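Local coordinates for protein Two-component system response regulator (Bacteroides fragilis, PDB 2QR3) that probably receives a phosphoryl signal through this N-terminal receiver domain of a two-component response regulator thought to bind ATP and DNA and regulate transcription, at residues V51-N56 and L81-F86. Sequence-based numbering, arbitrary orientation.
Sequences VLLDMN and LPVVLF
L52 lays its CD2 methyl over one face of the F86 ring, a CH-pi contact with the carbon 4.0 Å from the ring centroid and displaced toward the rim at CD2 and CE2. With CG anti to the backbone N (chi1 180°), the leucine fork reaches across to the neighbouring strand, and its other methyl, CD1, lies 3.9 Å from V84 CG1. On the opposite face of the sheet, L53 and L85 run side by side in the same direction, their CD2 methyls 4.0 Å apart, while L53 CB meets V83 CG1. At the N-terminal end of the pair the V51 and L81 side chains cross at about a right angle, V51 CG2 3.7 Å from L81 CD2.

Between these two layers the strands pair in parallel, V51 with V83 through D54 with F86. V84 N gives V51 O a nearly straight bond of 2.8 Å; V84 O in turn accepts from L53 N. F86 N bonds L53 O, and M55 N continues the ladder past the end of strand 51-54 by bonding F86 O at 2.9 Å. The bent M55 side chain then brings SD to 4.0 Å from L85 CD1, on the same face as L53.

D54, the predicted phosphorylation site of this CheY-like receiver domain, ends its strand in an Asx turn: OD1 accepts from N56 N, met from above the carboxylate plane, while OD2 accepts from D11 N. D10 OD1 lies close to D54 OD2, two like charges brought together.

The pair forms the third and fourth strands of the 2-1-3-4-5 sheet. Helix 67-77 covers L53 and V83, helix 113-124 covers L52 and V84, and strands 5-9 and 105-109 flank the two.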
ATOM      1  N   VAL A  51       2.422   1.498   3.449  1.00 14.81           N
ATOM      2  CA  VAL A  51       2.419   0.409   2.477  1.00 14.25           C
ATOM      3  C   VAL A  51       1.201   0.654   1.605  1.00 13.85           C
ATOM      4  O   VAL A  51       0.098   0.899   2.133  1.00 15.45           O
ATOM      5  CB  VAL A  51       2.264  -0.982   3.153  1.00 14.26           C
ATOM      6  CG1 VAL A  51       2.226  -2.118   2.087  1.00 14.48           C
ATOM      7  CG2 VAL A  51       3.440  -1.257   4.108  1.00 15.17           C
ATOM      8  N   LEU A  52       1.375   0.596   0.287  1.00 13.16           N
ATOM      9  CA  LEU A  52       0.230   0.598  -0.648  1.00 14.08           C
ATOM     10  C   LEU A  52       0.020  -0.855  -1.070  1.00 13.97           C
ATOM     11  O   LEU A  52       0.916  -1.461  -1.701  1.00 13.92           O
ATOM     12  CB  LEU A  52       0.524   1.474  -1.892  1.00 14.15           C
ATOM     13  CG  LEU A  52      -0.611   1.540  -2.950  1.00 13.42           C
ATOM     14  CD1 LEU A  52      -1.916   2.093  -2.309  1.00 12.03           C
ATOM     15  CD2 LEU A  52      -0.154   2.436  -4.121  1.00 15.69           C
ATOM     16  N   LEU A  53      -1.130  -1.414  -0.699  1.00 14.12           N
ATOM     17  CA  LEU A  53      -1.406  -2.851  -0.836  1.00 15.18           C
ATOM     18  C   LEU A  53      -2.561  -3.173  -1.812  1.00 15.59           C
ATOM     19  O   LEU A  53      -3.734  -2.812  -1.582  1.00 15.37           O
ATOM     20  CB  LEU A  53      -1.714  -3.480   0.537  1.00 14.81           C
ATOM     21  CG  LEU A  53      -2.102  -4.971   0.605  1.00 14.26           C
ATOM     22  CD1 LEU A  53      -0.929  -5.872   0.172  1.00 16.80           C
ATOM     23  CD2 LEU A  53      -2.559  -5.287   2.050  1.00 16.35           C
ATOM     24  N   ASP A  54      -2.218  -3.928  -2.860  1.00 15.94           N
ATOM     25  CA  ASP A  54      -3.165  -4.459  -3.857  1.00 17.75           C
ATOM     26  C   ASP A  54      -4.258  -5.284  -3.161  1.00 17.59           C
ATOM     27  O   ASP A  54      -3.975  -6.222  -2.432  1.00 16.77           O
ATOM     28  CB  ASP A  54      -2.329  -5.334  -4.835  1.00 17.33           C
ATOM     29  CG  ASP A  54      -3.137  -6.040  -5.943  1.00 23.50           C
ATOM     30  OD1 ASP A  54      -4.374  -5.889  -6.090  1.00 22.64           O
ATOM     31  OD2 ASP A  54      -2.444  -6.777  -6.697  1.00 24.83           O
ATOM     32  N   MET A  55      -5.513  -4.920  -3.422  1.00 19.03           N
ATOM     33  CA  MET A  55      -6.679  -5.563  -2.829  1.00 22.38           C
ATOM     34  C   MET A  55      -6.671  -7.049  -3.197  1.00 24.08           C
ATOM     35  O   MET A  55      -7.209  -7.892  -2.461  1.00 25.23           O
ATOM     36  CB  MET A  55      -7.912  -4.868  -3.411  1.00 21.60           C
ATOM     37  CG  MET A  55      -9.238  -4.915  -2.693  1.00 25.75           C
ATOM     38  SD  MET A  55      -9.379  -4.196  -1.014  1.00 23.31           S
ATOM     39  CE  MET A  55      -9.305  -5.862  -0.367  1.00 18.98           C
ATOM     40  N   ASN A  56      -6.064  -7.366  -4.335  1.00 24.04           N
ATOM     41  CA  ASN A  56      -6.083  -8.730  -4.869  1.00 26.38           C
ATOM     42  C   ASN A  56      -4.732  -9.413  -4.763  1.00 26.46           C
ATOM     43  O   ASN A  56      -4.474 -10.421  -5.438  1.00 27.74           O
ATOM     44  CB  ASN A  56      -6.523  -8.708  -6.334  1.00 26.68           C
ATOM     45  CG  ASN A  56      -7.888  -8.084  -6.530  1.00 29.01           C
ATOM     46  OD1 ASN A  56      -8.049  -7.182  -7.365  1.00 34.99           O
ATOM     47  ND2 ASN A  56      -8.873  -8.541  -5.775  1.00 31.78           N
ATOM     48  N   LEU A  81       1.916   0.770  11.481  1.00 21.75           N
ATOM     49  CA  LEU A  81       2.305   1.030  10.089  1.00 19.19           C
ATOM     50  C   LEU A  81       1.052   1.269   9.233  1.00 18.87           C
ATOM     51  O   LEU A  81       0.215   0.365   9.113  1.00 19.10           O
ATOM     52  CB  LEU A  81       3.080  -0.189   9.557  1.00 19.66           C
ATOM     53  CG  LEU A  81       3.415  -0.204   8.060  1.00 18.04           C
ATOM     54  CD1 LEU A  81       4.183   1.072   7.688  1.00 20.35           C
ATOM     55  CD2 LEU A  81       4.212  -1.439   7.739  1.00 18.13           C
ATOM     56  N   PRO A  82       0.874   2.494   8.684  1.00 18.45           N
ATOM     57  CA  PRO A  82      -0.318   2.738   7.850  1.00 17.38           C
ATOM     58  C   PRO A  82      -0.326   1.858   6.602  1.00 16.34           C
ATOM     59  O   PRO A  82       0.698   1.764   5.930  1.00 16.18           O
ATOM     60  CB  PRO A  82      -0.150   4.199   7.411  1.00 17.62           C
ATOM     61  CG  PRO A  82       0.699   4.810   8.524  1.00 19.00           C
ATOM     62  CD  PRO A  82       1.669   3.730   8.874  1.00 18.53           C
ATOM     63  N   VAL A  83      -1.476   1.238   6.329  1.00 15.36           N
ATOM     64  CA  VAL A  83      -1.652   0.440   5.116  1.00 15.19           C
ATOM     65  C   VAL A  83      -2.793   1.039   4.328  1.00 15.45           C
ATOM     66  O   VAL A  83      -3.918   1.213   4.870  1.00 15.98           O
ATOM     67  CB  VAL A  83      -1.988  -1.036   5.454  1.00 15.70           C
ATOM     68  CG1 VAL A  83      -2.268  -1.807   4.135  1.00 16.92           C
ATOM     69  CG2 VAL A  83      -0.830  -1.700   6.209  1.00 16.75           C
ATOM     70  N   VAL A  84      -2.513   1.391   3.075  1.00 14.84           N
ATOM     71  CA  VAL A  84      -3.532   1.948   2.190  1.00 15.19           C
ATOM     72  C   VAL A  84      -3.855   0.859   1.148  1.00 15.71           C
ATOM     73  O   VAL A  84      -2.950   0.362   0.510  1.00 15.13           O
ATOM     74  CB  VAL A  84      -3.007   3.222   1.488  1.00 15.23           C
ATOM     75  CG1 VAL A  84      -4.047   3.752   0.453  1.00 15.64           C
ATOM     76  CG2 VAL A  84      -2.697   4.317   2.541  1.00 17.86           C
ATOM     77  N   LEU A  85      -5.126   0.492   1.009  1.00 15.43           N
ATOM     78  CA  LEU A  85      -5.542  -0.528   0.020  1.00 15.77           C
ATOM     79  C   LEU A  85      -5.677   0.108  -1.365  1.00 15.83           C
ATOM     80  O   LEU A  85      -6.137   1.250  -1.485  1.00 15.73           O
ATOM     81  CB  LEU A  85      -6.882  -1.149   0.461  1.00 15.58           C
ATOM     82  CG  LEU A  85      -6.755  -1.924   1.784  1.00 19.57           C
ATOM     83  CD1 LEU A  85      -8.146  -2.271   2.272  1.00 18.98           C
ATOM     84  CD2 LEU A  85      -5.893  -3.215   1.585  1.00 22.47           C
ATOM     85  N   PHE A  86      -5.289  -0.640  -2.412  1.00 16.28           N
ATOM     86  CA  PHE A  86      -5.340  -0.151  -3.794  1.00 16.59           C
ATOM     87  C   PHE A  86      -6.370  -1.076  -4.442  1.00 17.34           C
ATOM     88  O   PHE A  86      -6.110  -2.288  -4.600  1.00 17.27           O
ATOM     89  CB  PHE A  86      -3.957  -0.330  -4.436  1.00 17.74           C
ATOM     90  CG  PHE A  86      -3.631   0.629  -5.552  1.00 17.13           C
ATOM     91  CD1 PHE A  86      -4.429   1.721  -5.865  1.00 18.61           C
ATOM     92  CD2 PHE A  86      -2.427   0.471  -6.256  1.00 21.06           C
ATOM     93  CE1 PHE A  86      -4.086   2.623  -6.894  1.00 18.54           C
ATOM     94  CE2 PHE A  86      -2.068   1.376  -7.279  1.00 18.86           C
ATOM     95  CZ  PHE A  86      -2.895   2.447  -7.595  1.00 19.65           C
TER